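Side-chain contacts in ornithine aminotransferase (Plasmodium falciparum, PDB 3LG0), which catalyses the pyridoxal phosphate-dependent transfer of the delta-amino group of L-ornithine to 2-oxoglutarate, yielding L-glutamate and its 5-semialdehyde: residues Trp362-Lys367 with Val404-Phe409; Asp336-Arg341 with Asn356-Val361; Gly37-Asp42 with Lys393-Glu398; Pro325-Leu330 with Leu348-Glu353. All coordinates share one frame; numbering follows the deposited sequence.

Contact 1: Trp362-Lys367 with Val404-Phe409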
loop_
_atom_site.group_PDB
_atom_site.type_symbol
_atom_site.label_atom_id
_atom_site.label_comp_id
_atom_site.label_asym_id
_atom_site.label_seq_id
_atom_site.Cartn_x
_atom_site.Cartn_y
_atom_site.Cartn_z
ATOM N N TRP A 362 -24.106 -0.033 16.563
ATOM C CA TRP A 362 -24.117 1.046 15.588
ATOM C C TRP A 362 -24.793 2.275 16.199
ATOM O O TRP A 362 -24.240 3.383 16.146
ATOM C CB TRP A 362 -24.849 0.604 14.315
ATOM C CG TRP A 362 -24.969 1.662 13.244
ATOM C CD1 TRP A 362 -26.060 2.443 12.978
ATOM C CD2 TRP A 362 -23.970 2.036 12.283
ATOM N NE1 TRP A 362 -25.801 3.277 11.920
ATOM C CE2 TRP A 362 -24.528 3.047 11.471
ATOM C CE3 TRP A 362 -22.660 1.612 12.028
ATOM C CZ2 TRP A 362 -23.821 3.649 10.427
ATOM C CZ3 TRP A 362 -21.952 2.220 10.987
ATOM C CH2 TRP A 362 -22.538 3.222 10.200
ATOM N N ASP A 363 -25.971 2.080 16.803
ATOM C CA ASP A 363 -26.696 3.199 17.428
ATOM C C ASP A 363 -25.893 3.851 18.549
ATOM O O ASP A 363 -25.909 5.071 18.714
ATOM C CB ASP A 363 -28.075 2.759 17.939
ATOM C CG ASP A 363 -29.017 2.360 16.809
ATOM O OD1 ASP A 363 -28.832 2.843 15.669
ATOM O OD2 ASP A 363 -29.941 1.552 17.048
ATOM N N ILE A 364 -25.174 3.036 19.313
ATOM C CA ILE A 364 -24.293 3.564 20.351
ATOM C C ILE A 364 -23.244 4.503 19.751
ATOM O O ILE A 364 -23.024 5.599 20.263
ATOM C CB ILE A 364 -23.631 2.428 21.172
ATOM C CG1 ILE A 364 -24.702 1.631 21.927
ATOM C CG2 ILE A 364 -22.592 2.994 22.132
ATOM C CD1 ILE A 364 -24.176 0.402 22.638
ATOM N N CYS A 365 -22.627 4.082 18.649
ATOM C CA CYS A 365 -21.638 4.910 17.960
ATOM C C CYS A 365 -22.253 6.200 17.428
ATOM O O CYS A 365 -21.665 7.274 17.543
ATOM C CB CYS A 365 -20.969 4.127 16.818
ATOM S SG CYS A 365 -19.969 2.748 17.389
ATOM N N LEU A 366 -23.443 6.091 16.849
ATOM C CA LEU A 366 -24.165 7.274 16.389
ATOM C C LEU A 366 -24.439 8.221 17.553
ATOM O O LEU A 366 -24.369 9.435 17.394
ATOM C CB LEU A 366 -25.480 6.894 15.706
ATOM C CG LEU A 366 -25.392 6.036 14.443
ATOM C CD1 LEU A 366 -26.767 5.868 13.800
ATOM C CD2 LEU A 366 -24.433 6.632 13.460
ATOM N N LYS A 367 -24.737 7.663 18.726
ATOM C CA LYS A 367 -24.985 8.492 19.905
ATOM C C LYS A 367 -23.704 9.147 20.425
ATOM O O LYS A 367 -23.717 10.307 20.855
ATOM C CB LYS A 367 -25.661 7.680 21.016
ATOM C CG LYS A 367 -26.395 8.519 22.057
ATOM C CD LYS A 367 -27.591 9.232 21.420
ATOM C CE LYS A 367 -28.360 10.068 22.434
ATOM N NZ LYS A 367 -29.519 10.767 21.811
ATOM N N VAL A 404 -20.056 7.973 29.628
ATOM C CA VAL A 404 -21.033 7.639 30.657
ATOM C C VAL A 404 -22.447 8.103 30.268
ATOM O O VAL A 404 -23.418 7.343 30.353
ATOM C CB VAL A 404 -20.630 8.252 32.012
ATOM C CG1 VAL A 404 -21.731 8.050 33.045
ATOM C CG2 VAL A 404 -19.339 7.640 32.496
ATOM N N LYS A 405 -22.545 9.353 29.826
ATOM C CA LYS A 405 -23.814 9.933 29.379
ATOM C C LYS A 405 -24.439 9.141 28.226
ATOM O O LYS A 405 -25.663 9.004 28.158
ATOM C CB LYS A 405 -23.589 11.393 28.965
ATOM C CG LYS A 405 -24.798 12.088 28.356
ATOM C CD LYS A 405 -24.415 13.490 27.879
ATOM C CE LYS A 405 -25.564 14.163 27.153
ATOM N NZ LYS A 405 -25.090 15.401 26.480
ATOM N N THR A 406 -23.599 8.614 27.330
ATOM C CA THR A 406 -24.088 7.892 26.147
ATOM C C THR A 406 -24.585 6.503 26.526
ATOM O O THR A 406 -25.636 6.064 26.059
ATOM C CB THR A 406 -23.013 7.770 25.024
ATOM O OG1 THR A 406 -22.577 9.071 24.617
ATOM C CG2 THR A 406 -23.570 7.029 23.790
ATOM N N VAL A 407 -23.830 5.815 27.376
ATOM C CA VAL A 407 -24.273 4.527 27.891
ATOM C C VAL A 407 -25.550 4.709 28.709
ATOM O O VAL A 407 -26.493 3.933 28.576
ATOM C CB VAL A 407 -23.203 3.859 28.766
ATOM C CG1 VAL A 407 -23.741 2.557 29.343
ATOM C CG2 VAL A 407 -21.938 3.597 27.951
ATOM N N LYS A 408 -25.570 5.743 29.544
ATOM C CA LYS A 408 -26.723 6.052 30.386
ATOM C C LYS A 408 -28.008 6.066 29.562
ATOM O O LYS A 408 -29.005 5.459 29.940
ATOM C CB LYS A 408 -26.524 7.405 31.067
ATOM C CG LYS A 408 -27.422 7.652 32.272
ATOM C CD LYS A 408 -27.356 9.111 32.688
ATOM C CE LYS A 408 -28.215 9.389 33.929
ATOM N NZ LYS A 408 -29.675 9.120 33.735
ATOM N N PHE A 409 -27.957 6.750 28.423
ATOM C CA PHE A 409 -29.086 6.827 27.497
ATOM C C PHE A 409 -29.656 5.462 27.124
ATOM O O PHE A 409 -30.867 5.256 27.200
ATOM C CB PHE A 409 -28.690 7.609 26.235
ATOM C CG PHE A 409 -29.751 7.628 25.166
ATOM C CD1 PHE A 409 -30.836 8.487 25.265
ATOM C CD2 PHE A 409 -29.658 6.793 24.067
ATOM C CE1 PHE A 409 -31.810 8.510 24.291
ATOM C CE2 PHE A 409 -30.633 6.799 23.083
ATOM C CZ PHE A 409 -31.713 7.664 23.191
#
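Lys-367 starts on Thr-406 and finishes above the ring of Phe-409, one turn further along the partner helix. Its CB lies 3.5 Å from Thr-406 CG2, and its CG, placed anti to the backbone N (chi1 -159°), is hardly farther from the same methyl. A bend at chi2 (66°) then turns the chain toward Phe-409, and CD approaches the ring at Phe-409 CD2, 4.2 Å away. Beyond this bend the chain is extended to its tip. CE hangs over the middle of the ring, 3.8 Å from the Phe-409 centroid, a CH-pi contact with the aromatic face. The tip NZ shifts toward CZ and CE1 but stays over the face, 4.1 Å from the Phe-409 centroid and 14° off the normal, completing a cation-pi pair. The same ammonium group also forms a salt bridge with Glu-370. This is helix-on-helix packing on the C-terminal side of the chain: helices 361-370 and 393-412 run obliquely antiparallel, their axes 9.9 Å apart in these segments. Thr-406 fills the narrow part of the interface with its methyl, which also lies 3.8 Å from the backbone oxygen of Ile-364, while its OG1 is bonded to Ile-402 O, one turn back in its own helix, and to Asn-371. Phe-410 packs against both Ile-364 and Lys-367, and the more exposed Phe-409 ring forms the outer margin.

Contact 2: Asp336-Arg341 with Asn356-Val361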
loop_
_atom_site.group_PDB
_atom_site.type_symbol
_atom_site.label_atom_id
_atom_site.label_comp_id
_atom_site.label_asym_id
_atom_site.label_seq_id
_atom_site.Cartn_x
_atom_site.Cartn_y
_atom_site.Cartn_z
ATOM N N ASP A 336 -22.735 -0.474 37.136
ATOM C CA ASP A 336 -24.159 -0.782 37.291
ATOM C C ASP A 336 -24.949 -0.804 35.971
ATOM O O ASP A 336 -26.143 -1.089 35.960
ATOM C CB ASP A 336 -24.804 0.202 38.270
ATOM C CG ASP A 336 -24.195 0.125 39.662
ATOM O OD1 ASP A 336 -24.010 -1.002 40.178
ATOM O OD2 ASP A 336 -23.902 1.193 40.239
ATOM N N SER A 337 -24.279 -0.504 34.865
ATOM C CA SER A 337 -24.924 -0.472 33.558
ATOM C C SER A 337 -25.406 -1.850 33.129
ATOM O O SER A 337 -24.682 -2.839 33.243
ATOM C CB SER A 337 -23.955 0.080 32.506
ATOM O OG SER A 337 -24.354 -0.296 31.196
ATOM N N LYS A 338 -26.623 -1.912 32.610
ATOM C CA LYS A 338 -27.173 -3.172 32.137
ATOM C C LYS A 338 -26.630 -3.557 30.751
ATOM O O LYS A 338 -26.416 -4.739 30.466
ATOM C CB LYS A 338 -28.700 -3.095 32.108
ATOM C CG LYS A 338 -29.396 -4.409 32.428
ATOM C CD LYS A 338 -30.885 -4.203 32.695
ATOM C CE LYS A 338 -31.128 -3.024 33.622
ATOM N NZ LYS A 338 -30.498 -3.210 34.957
ATOM N N VAL A 339 -26.405 -2.567 29.890
ATOM C CA VAL A 339 -25.994 -2.838 28.507
ATOM C C VAL A 339 -24.500 -3.139 28.357
ATOM O O VAL A 339 -24.102 -3.839 27.431
ATOM C CB VAL A 339 -26.371 -1.682 27.539
ATOM C CG1 VAL A 339 -27.867 -1.467 27.518
ATOM C CG2 VAL A 339 -25.649 -0.400 27.913
ATOM N N VAL A 340 -23.678 -2.606 29.262
ATOM C CA VAL A 340 -22.245 -2.894 29.278
ATOM C C VAL A 340 -21.934 -4.318 29.763
ATOM O O VAL A 340 -22.384 -4.731 30.831
ATOM C CB VAL A 340 -21.481 -1.908 30.172
ATOM C CG1 VAL A 340 -20.019 -2.302 30.257
ATOM C CG2 VAL A 340 -21.640 -0.472 29.657
ATOM N N ARG A 341 -21.166 -5.065 28.971
ATOM C CA ARG A 341 -20.713 -6.396 29.357
ATOM C C ARG A 341 -19.353 -6.341 30.033
ATOM O O ARG A 341 -19.134 -7.002 31.035
ATOM C CB ARG A 341 -20.616 -7.309 28.149
ATOM C CG ARG A 341 -19.768 -8.542 28.396
ATOM C CD ARG A 341 -20.612 -9.777 28.639
ATOM N NE ARG A 341 -21.476 -10.070 27.499
ATOM C CZ ARG A 341 -22.624 -10.731 27.589
ATOM N NH1 ARG A 341 -23.043 -11.160 28.773
ATOM N NH2 ARG A 341 -23.357 -10.956 26.503
ATOM N N ASN A 356 -24.944 -7.388 23.083
ATOM C CA ASN A 356 -25.598 -7.105 21.803
ATOM C C ASN A 356 -27.051 -7.594 21.716
ATOM O O ASN A 356 -27.750 -7.307 20.744
ATOM C CB ASN A 356 -24.776 -7.651 20.629
ATOM C CG ASN A 356 -24.563 -9.142 20.721
ATOM O OD1 ASN A 356 -24.372 -9.687 21.808
ATOM N ND2 ASN A 356 -24.591 -9.816 19.578
ATOM N N ASP A 357 -27.503 -8.334 22.724
ATOM C CA ASP A 357 -28.908 -8.718 22.802
ATOM C C ASP A 357 -29.775 -7.590 23.350
ATOM O O ASP A 357 -30.992 -7.604 23.183
ATOM C CB ASP A 357 -29.074 -9.953 23.678
ATOM C CG ASP A 357 -28.700 -11.214 22.957
ATOM O OD1 ASP A 357 -28.728 -11.198 21.711
ATOM O OD2 ASP A 357 -28.377 -12.214 23.631
ATOM N N LEU A 358 -29.146 -6.618 24.007
ATOM C CA LEU A 358 -29.884 -5.518 24.623
ATOM C C LEU A 358 -29.768 -4.220 23.838
ATOM O O LEU A 358 -30.708 -3.428 23.809
ATOM C CB LEU A 358 -29.415 -5.301 26.059
ATOM C CG LEU A 358 -29.467 -6.551 26.946
ATOM C CD1 LEU A 358 -29.159 -6.214 28.387
ATOM C CD2 LEU A 358 -30.829 -7.212 26.841
ATOM N N VAL A 359 -28.618 -4.001 23.201
ATOM C CA VAL A 359 -28.405 -2.779 22.418
ATOM C C VAL A 359 -27.837 -3.019 21.027
ATOM O O VAL A 359 -27.163 -4.018 20.771
ATOM C CB VAL A 359 -27.468 -1.796 23.124
ATOM C CG1 VAL A 359 -28.226 -0.961 24.128
ATOM C CG2 VAL A 359 -26.305 -2.545 23.771
ATOM N N ASN A 360 -28.116 -2.078 20.134
ATOM C CA ASN A 360 -27.484 -2.058 18.836
ATOM C C ASN A 360 -26.269 -1.147 18.912
ATOM O O ASN A 360 -26.380 0.012 19.302
ATOM C CB ASN A 360 -28.452 -1.571 17.768
ATOM C CG ASN A 360 -27.810 -1.516 16.406
ATOM O OD1 ASN A 360 -27.065 -0.582 16.100
ATOM N ND2 ASN A 360 -28.072 -2.531 15.583
ATOM N N VAL A 361 -25.107 -1.682 18.548
ATOM C CA VAL A 361 -23.844 -0.984 18.784
ATOM C C VAL A 361 -23.596 0.140 17.775
ATOM O O VAL A 361 -22.956 1.147 18.094
ATOM C CB VAL A 361 -22.654 -1.975 18.848
ATOM C CG1 VAL A 361 -21.382 -1.246 19.122
ATOM C CG2 VAL A 361 -22.879 -2.982 19.953
#
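Val-339 meets Val-359 and Leu-358 in a small apolar contact beyond the open end of the beta hairpin formed by strands 340-346 and 349-354. The two segments flank that hairpin: 336-341 leads into its first strand, which is an outermost strand of the sheet within the chain, and 356-361 leaves its second strand for helix 361-370. The hairpin pairing extends to this end, with backbone bonds joining Val-339 to Lys-355 and Arg-341 to Glu-353. Both valines are buried, and their side chains meet at about a right angle. Val-339 CB faces the fork of Val-359, 3.9 Å from both CG1 and CG2. Phe-354 packs against both valines; Val-407 adds to the cover of Val-339, and Phe-410 to that of Val-359. Leu-358 lies at the exposed margin, its CD1 resting 3.7 Å from the backbone oxygen of Lys-338. Before the strand, Ser-337 OG accepts the backbone N-H of Val-340 in an ST motif and also bonds to Asp-411. After the valines, Asn-360 caps helix 361-370 by accepting the N-H of Asp-363. The closest point is methyl to methyl: Val-339 CG1 and Val-359 CG1 are 3.4 Å apart, tighter than ordinary van der Waals contact.

Contact 3: Gly37-Asp42 with Lys393-Glu398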
loop_
_atom_site.group_PDB
_atom_site.type_symbol
_atom_site.label_atom_id
_atom_site.label_comp_id
_atom_site.label_asym_id
_atom_site.label_seq_id
_atom_site.Cartn_x
_atom_site.Cartn_y
_atom_site.Cartn_z
ATOM N N GLY A 37 -4.397 17.418 16.554
ATOM C CA GLY A 37 -4.222 16.723 17.818
ATOM C C GLY A 37 -5.338 15.719 18.033
ATOM O O GLY A 37 -5.539 14.803 17.221
ATOM N N VAL A 38 -6.093 15.898 19.105
ATOM C CA VAL A 38 -7.059 14.887 19.498
ATOM C C VAL A 38 -8.437 15.157 18.883
ATOM O O VAL A 38 -9.389 14.380 19.047
ATOM C CB VAL A 38 -7.109 14.782 21.037
ATOM C CG1 VAL A 38 -7.873 15.963 21.618
ATOM C CG2 VAL A 38 -7.727 13.463 21.463
ATOM N N PHE A 39 -8.536 16.251 18.145
ATOM C CA PHE A 39 -9.818 16.691 17.608
ATOM C C PHE A 39 -9.945 16.630 16.088
ATOM O O PHE A 39 -8.977 16.833 15.364
ATOM C CB PHE A 39 -10.104 18.133 18.035
ATOM C CG PHE A 39 -10.361 18.293 19.496
ATOM C CD1 PHE A 39 -11.417 17.635 20.099
ATOM C CD2 PHE A 39 -9.557 19.116 20.265
ATOM C CE1 PHE A 39 -11.659 17.786 21.449
ATOM C CE2 PHE A 39 -9.793 19.272 21.616
ATOM C CZ PHE A 39 -10.845 18.602 22.208
ATOM N N VAL A 40 -11.168 16.375 15.629
ATOM C CA VAL A 40 -11.520 16.508 14.223
ATOM C C VAL A 40 -12.732 17.435 14.103
ATOM O O VAL A 40 -13.450 17.657 15.083
ATOM C CB VAL A 40 -11.834 15.141 13.587
ATOM C CG1 VAL A 40 -10.556 14.323 13.467
ATOM C CG2 VAL A 40 -12.867 14.406 14.404
ATOM N N TYR A 41 -12.951 17.971 12.907
ATOM C CA TYR A 41 -14.011 18.949 12.659
ATOM C C TYR A 41 -14.746 18.620 11.369
ATOM O O TYR A 41 -14.111 18.336 10.345
ATOM C CB TYR A 41 -13.423 20.364 12.556
ATOM C CG TYR A 41 -12.550 20.740 13.723
ATOM C CD1 TYR A 41 -13.055 21.494 14.779
ATOM C CD2 TYR A 41 -11.228 20.318 13.785
ATOM C CE1 TYR A 41 -12.262 21.823 15.854
ATOM C CE2 TYR A 41 -10.435 20.627 14.859
ATOM C CZ TYR A 41 -10.944 21.383 15.894
ATOM O OH TYR A 41 -10.125 21.697 16.961
ATOM N N ASP A 42 -16.078 18.668 11.419
ATOM C CA ASP A 42 -16.883 18.355 10.250
ATOM C C ASP A 42 -17.266 19.584 9.395
ATOM O O ASP A 42 -16.808 20.710 9.641
ATOM C CB ASP A 42 -18.086 17.473 10.616
ATOM C CG ASP A 42 -19.198 18.242 11.321
ATOM O OD1 ASP A 42 -19.084 19.472 11.486
ATOM O OD2 ASP A 42 -20.192 17.603 11.713
ATOM N N LYS A 393 -5.181 14.559 30.678
ATOM C CA LYS A 393 -6.094 14.003 31.674
ATOM C C LYS A 393 -7.434 14.748 31.721
ATOM O O LYS A 393 -8.483 14.134 31.899
ATOM C CB LYS A 393 -5.460 13.949 33.069
ATOM C CG LYS A 393 -6.346 13.241 34.090
ATOM C CD LYS A 393 -5.558 12.704 35.272
ATOM C CE LYS A 393 -6.494 12.112 36.328
ATOM N NZ LYS A 393 -7.325 10.973 35.816
ATOM N N GLU A 394 -7.398 16.061 31.545
ATOM C CA GLU A 394 -8.624 16.858 31.584
ATOM C C GLU A 394 -9.518 16.456 30.413
ATOM O O GLU A 394 -10.739 16.316 30.543
ATOM C CB GLU A 394 -8.308 18.358 31.527
ATOM C CG GLU A 394 -7.196 18.815 32.481
ATOM C CD GLU A 394 -5.790 18.587 31.915
ATOM O OE1 GLU A 394 -5.082 17.679 32.415
ATOM O OE2 GLU A 394 -5.393 19.309 30.966
ATOM N N GLN A 395 -8.893 16.257 29.262
ATOM C CA GLN A 395 -9.631 15.804 28.097
ATOM C C GLN A 395 -10.236 14.409 28.317
ATOM O O GLN A 395 -11.387 14.160 27.950
ATOM C CB GLN A 395 -8.739 15.859 26.864
ATOM C CG GLN A 395 -8.599 17.261 26.321
ATOM C CD GLN A 395 -7.475 17.406 25.336
ATOM O OE1 GLN A 395 -6.578 16.566 25.263
ATOM N NE2 GLN A 395 -7.500 18.489 24.580
ATOM N N LEU A 396 -9.477 13.509 28.940
ATOM C CA LEU A 396 -9.966 12.146 29.182
ATOM C C LEU A 396 -11.104 12.143 30.185
ATOM O O LEU A 396 -11.963 11.255 30.169
ATOM C CB LEU A 396 -8.844 11.232 29.667
ATOM C CG LEU A 396 -7.973 10.536 28.627
ATOM C CD1 LEU A 396 -6.925 9.697 29.322
ATOM C CD2 LEU A 396 -8.823 9.675 27.709
ATOM N N ASP A 397 -11.098 13.135 31.069
ATOM C CA ASP A 397 -12.175 13.285 32.026
ATOM C C ASP A 397 -13.446 13.688 31.278
ATOM O O ASP A 397 -14.530 13.135 31.503
ATOM C CB ASP A 397 -11.806 14.319 33.106
ATOM C CG ASP A 397 -10.759 13.795 34.097
ATOM O OD1 ASP A 397 -10.626 12.558 34.250
ATOM O OD2 ASP A 397 -10.072 14.630 34.726
ATOM N N GLU A 398 -13.309 14.651 30.371
ATOM C CA GLU A 398 -14.452 15.079 29.587
ATOM C C GLU A 398 -14.990 13.911 28.763
ATOM O O GLU A 398 -16.204 13.725 28.644
ATOM C CB GLU A 398 -14.061 16.216 28.665
ATOM C CG GLU A 398 -15.247 16.770 27.895
ATOM C CD GLU A 398 -14.868 17.965 27.065
ATOM O OE1 GLU A 398 -13.710 18.430 27.202
ATOM O OE2 GLU A 398 -15.723 18.432 26.286
#
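Gln-395, in the first turn of helix 393-412, lays its amide against Val-38 and Phe-39, where strand 39-42 begins. The contact thus joins the N-terminal part of the chain, through strand 39-42 of the mixed sheet, to the helix 393-412 that packs beside it. Its tight part is small. Val-38 CG1 touches the amide broadly, 3.9 Å from Gln-395 OE1 and about as far from NE2, the two side chains passing each other in opposite directions. The same methyl sits 3.7 Å above the plane of the Phe-39 ring, over its centre, so it touches ring and amide at once, in the corner they make. Tyr-49 of the adjoining strand touches both Val-38 and Gln-395, and Pro-388 and Ile-391 close in on the valine. Gln-395 OE1 accepts the backbone N-H of Thr-392, just before the helix, as the third helical residue does in a capping box. The bond probably fixes the rotation of the amide, with NE2 on the side of the Phe-39 ring. The outer side is looser. Glu-398, one turn on, does not reach residues 37-42 and bonds instead to the hydroxyl of Tyr-49, while exposed Lys-393 turns away, to a long salt bridge with Asp-397 and onto Leu-322. Phe-39 also receives Arg-47 in a cation-pi contact. Ring and amide planes stand 86° apart, and Gln-395 NE2 approaches the ring obliquely, 3.8 Å from Phe-39 CE2.

Contact 4: Pro325-Leu330 with Leu348-Glu353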
loop_
_atom_site.group_PDB
_atom_site.type_symbol
_atom_site.label_atom_id
_atom_site.label_comp_id
_atom_site.label_asym_id
_atom_site.label_seq_id
_atom_site.Cartn_x
_atom_site.Cartn_y
_atom_site.Cartn_z
ATOM N N PRO A 325 -5.618 4.442 34.911
ATOM C CA PRO A 325 -6.594 5.276 35.634
ATOM C C PRO A 325 -7.902 5.430 34.855
ATOM O O PRO A 325 -8.991 5.201 35.396
ATOM C CB PRO A 325 -5.890 6.638 35.724
ATOM C CG PRO A 325 -4.427 6.318 35.665
ATOM C CD PRO A 325 -4.278 5.064 34.848
ATOM N N PHE A 326 -7.784 5.837 33.592
ATOM C CA PHE A 326 -8.943 6.077 32.743
ATOM C C PHE A 326 -9.780 4.818 32.668
ATOM O O PHE A 326 -11.003 4.856 32.818
ATOM C CB PHE A 326 -8.490 6.517 31.343
ATOM C CG PHE A 326 -9.567 6.442 30.293
ATOM C CD1 PHE A 326 -10.582 7.381 30.253
ATOM C CD2 PHE A 326 -9.548 5.445 29.328
ATOM C CE1 PHE A 326 -11.571 7.322 29.278
ATOM C CE2 PHE A 326 -10.537 5.377 28.352
ATOM C CZ PHE A 326 -11.549 6.314 28.330
ATOM N N LEU A 327 -9.109 3.694 32.466
ATOM C CA LEU A 327 -9.805 2.437 32.304
ATOM C C LEU A 327 -10.516 2.047 33.595
ATOM O O LEU A 327 -11.658 1.590 33.562
ATOM C CB LEU A 327 -8.831 1.339 31.876
ATOM C CG LEU A 327 -9.461 0.113 31.239
ATOM C CD1 LEU A 327 -9.525 0.327 29.722
ATOM C CD2 LEU A 327 -8.680 -1.164 31.603
ATOM N N GLN A 328 -9.841 2.225 34.729
ATOM C CA GLN A 328 -10.408 1.812 36.012
ATOM C C GLN A 328 -11.582 2.711 36.372
ATOM O O GLN A 328 -12.642 2.227 36.762
ATOM C CB GLN A 328 -9.355 1.822 37.130
ATOM C CG GLN A 328 -9.860 1.267 38.468
ATOM C CD GLN A 328 -10.326 -0.195 38.383
ATOM O OE1 GLN A 328 -9.621 -1.064 37.850
ATOM N NE2 GLN A 328 -11.512 -0.470 38.926
ATOM N N ASN A 329 -11.373 4.017 36.236
ATOM C CA ASN A 329 -12.410 5.009 36.472
ATOM C C ASN A 329 -13.646 4.755 35.590
ATOM O O ASN A 329 -14.789 4.959 36.007
ATOM C CB ASN A 329 -11.827 6.410 36.241
ATOM C CG ASN A 329 -12.844 7.515 36.459
ATOM O OD1 ASN A 329 -13.907 7.301 37.051
ATOM N ND2 ASN A 329 -12.518 8.714 35.979
ATOM N N LEU A 330 -13.409 4.290 34.369
ATOM C CA LEU A 330 -14.494 3.949 33.461
ATOM C C LEU A 330 -15.199 2.682 33.927
ATOM O O LEU A 330 -16.428 2.610 33.933
ATOM C CB LEU A 330 -13.945 3.764 32.051
ATOM C CG LEU A 330 -14.867 3.879 30.842
ATOM C CD1 LEU A 330 -15.522 5.236 30.801
ATOM C CD2 LEU A 330 -14.078 3.647 29.567
ATOM N N LEU A 348 -3.666 3.150 26.339
ATOM C CA LEU A 348 -4.762 3.830 25.656
ATOM C C LEU A 348 -5.312 2.990 24.504
ATOM O O LEU A 348 -5.837 3.504 23.517
ATOM C CB LEU A 348 -4.344 5.221 25.202
ATOM C CG LEU A 348 -4.192 6.203 26.359
ATOM C CD1 LEU A 348 -3.662 7.542 25.876
ATOM C CD2 LEU A 348 -5.529 6.370 27.036
ATOM N N LEU A 349 -5.179 1.681 24.641
ATOM C CA LEU A 349 -5.853 0.747 23.759
ATOM C C LEU A 349 -7.040 0.178 24.530
ATOM O O LEU A 349 -6.904 -0.784 25.271
ATOM C CB LEU A 349 -4.897 -0.369 23.312
ATOM C CG LEU A 349 -5.497 -1.504 22.474
ATOM C CD1 LEU A 349 -6.297 -0.951 21.304
ATOM C CD2 LEU A 349 -4.425 -2.453 21.977
ATOM N N CYS A 350 -8.203 0.794 24.369
ATOM C CA CYS A 350 -9.356 0.453 25.190
ATOM C C CYS A 350 -10.560 0.096 24.352
ATOM O O CYS A 350 -10.595 0.370 23.157
ATOM C CB CYS A 350 -9.706 1.617 26.108
ATOM S SG CYS A 350 -8.257 2.313 26.929
ATOM N N ALA A 351 -11.547 -0.523 24.993
ATOM C CA ALA A 351 -12.783 -0.898 24.330
ATOM C C ALA A 351 -13.877 -1.131 25.368
ATOM O O ALA A 351 -13.596 -1.383 26.536
ATOM C CB ALA A 351 -12.569 -2.140 23.483
ATOM N N ILE A 352 -15.127 -1.006 24.949
ATOM C CA ILE A 352 -16.230 -1.425 25.790
ATOM C C ILE A 352 -16.969 -2.470 25.002
ATOM O O ILE A 352 -17.355 -2.221 23.868
ATOM C CB ILE A 352 -17.192 -0.268 26.138
ATOM C CG1 ILE A 352 -16.470 0.832 26.911
ATOM C CG2 ILE A 352 -18.355 -0.787 26.965
ATOM C CD1 ILE A 352 -17.356 2.029 27.226
ATOM N N GLU A 353 -17.147 -3.650 25.576
ATOM C CA GLU A 353 -17.997 -4.652 24.948
ATOM C C GLU A 353 -19.411 -4.527 25.511
ATOM O O GLU A 353 -19.568 -4.393 26.703
ATOM C CB GLU A 353 -17.462 -6.059 25.185
ATOM C CG GLU A 353 -18.429 -7.129 24.733
ATOM C CD GLU A 353 -17.830 -8.519 24.721
ATOM O OE1 GLU A 353 -16.614 -8.660 24.977
ATOM O OE2 GLU A 353 -18.581 -9.477 24.435
#
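Cys-350 is the bump and the pair Phe-326/Leu-327 the hollow: its sulfur projects from strand 349-354 and lodges between two neighbouring side chains on the sheet-facing side of helix 315-333. On one flank Leu-327 presents its CD1 methyl, 3.7 Å from Cys-350 SG and nearly as close to CB. On the other flank the sulfur meets the rim of the Phe-326 ring, 4.1 Å from CE2. It lies almost in the ring plane, the line to the centroid being 86° off the normal, so this is an edge-on sulfur-aromatic contact rather than one over the face. With CG anti to the backbone N (chi1 165°), the Phe-326 ring reaches toward the sheet, and Leu-396 and Thr-400 of helix 393-412 pack against it. One turn along, the fit is shallower: Leu-330 and Ile-352 meet by their end methyls, with Leu-330 CD2 4.3 Å from Ile-352 CD1, and Ile-403 leans on both. Val-343 of the neighbouring strand adds a further wall beside Leu-327. The ridge on the strand arises from its alternation. Cys-350 and Ile-352 contribute to the helix side, whereas Leu-349 and Ala-351 point away, Leu-349 to Val-202 and Ala-351 to Val-208. Helix and strand run nearly parallel, 13° apart in direction, with segment axes 10.0 Å from each other. Such buried, apolar packing sets a helix layer on one face of a mixed, mostly antiparallel sheet, as in the C-terminal part of class-III aminotransferases.

In the fold
Helix 393-412 ties the set together: contact 3 uses its start and contact 1 its later turns, with centres about 17 Å apart. Contact 4 meets contact 3 where Leu-396 CD2 lies 3.9 Å from Phe-326 CD1. Contacts 1 and 2 touch through Val-407, whose CG1 is 3.7 Å from Val-340 CG2, and through Ile-364 and Val-359. Contacts 2 and 4 share a hairpin, on which Val-340 CG1 packs 4.0 Å from Ile-352 CG2. Contacts 2 and 3, about 25 Å apart by centres, both reach the same mixed sheet. All four lie away from Lys-262, the lysine expected by similarity to carry pyridoxal phosphate but unmodified here.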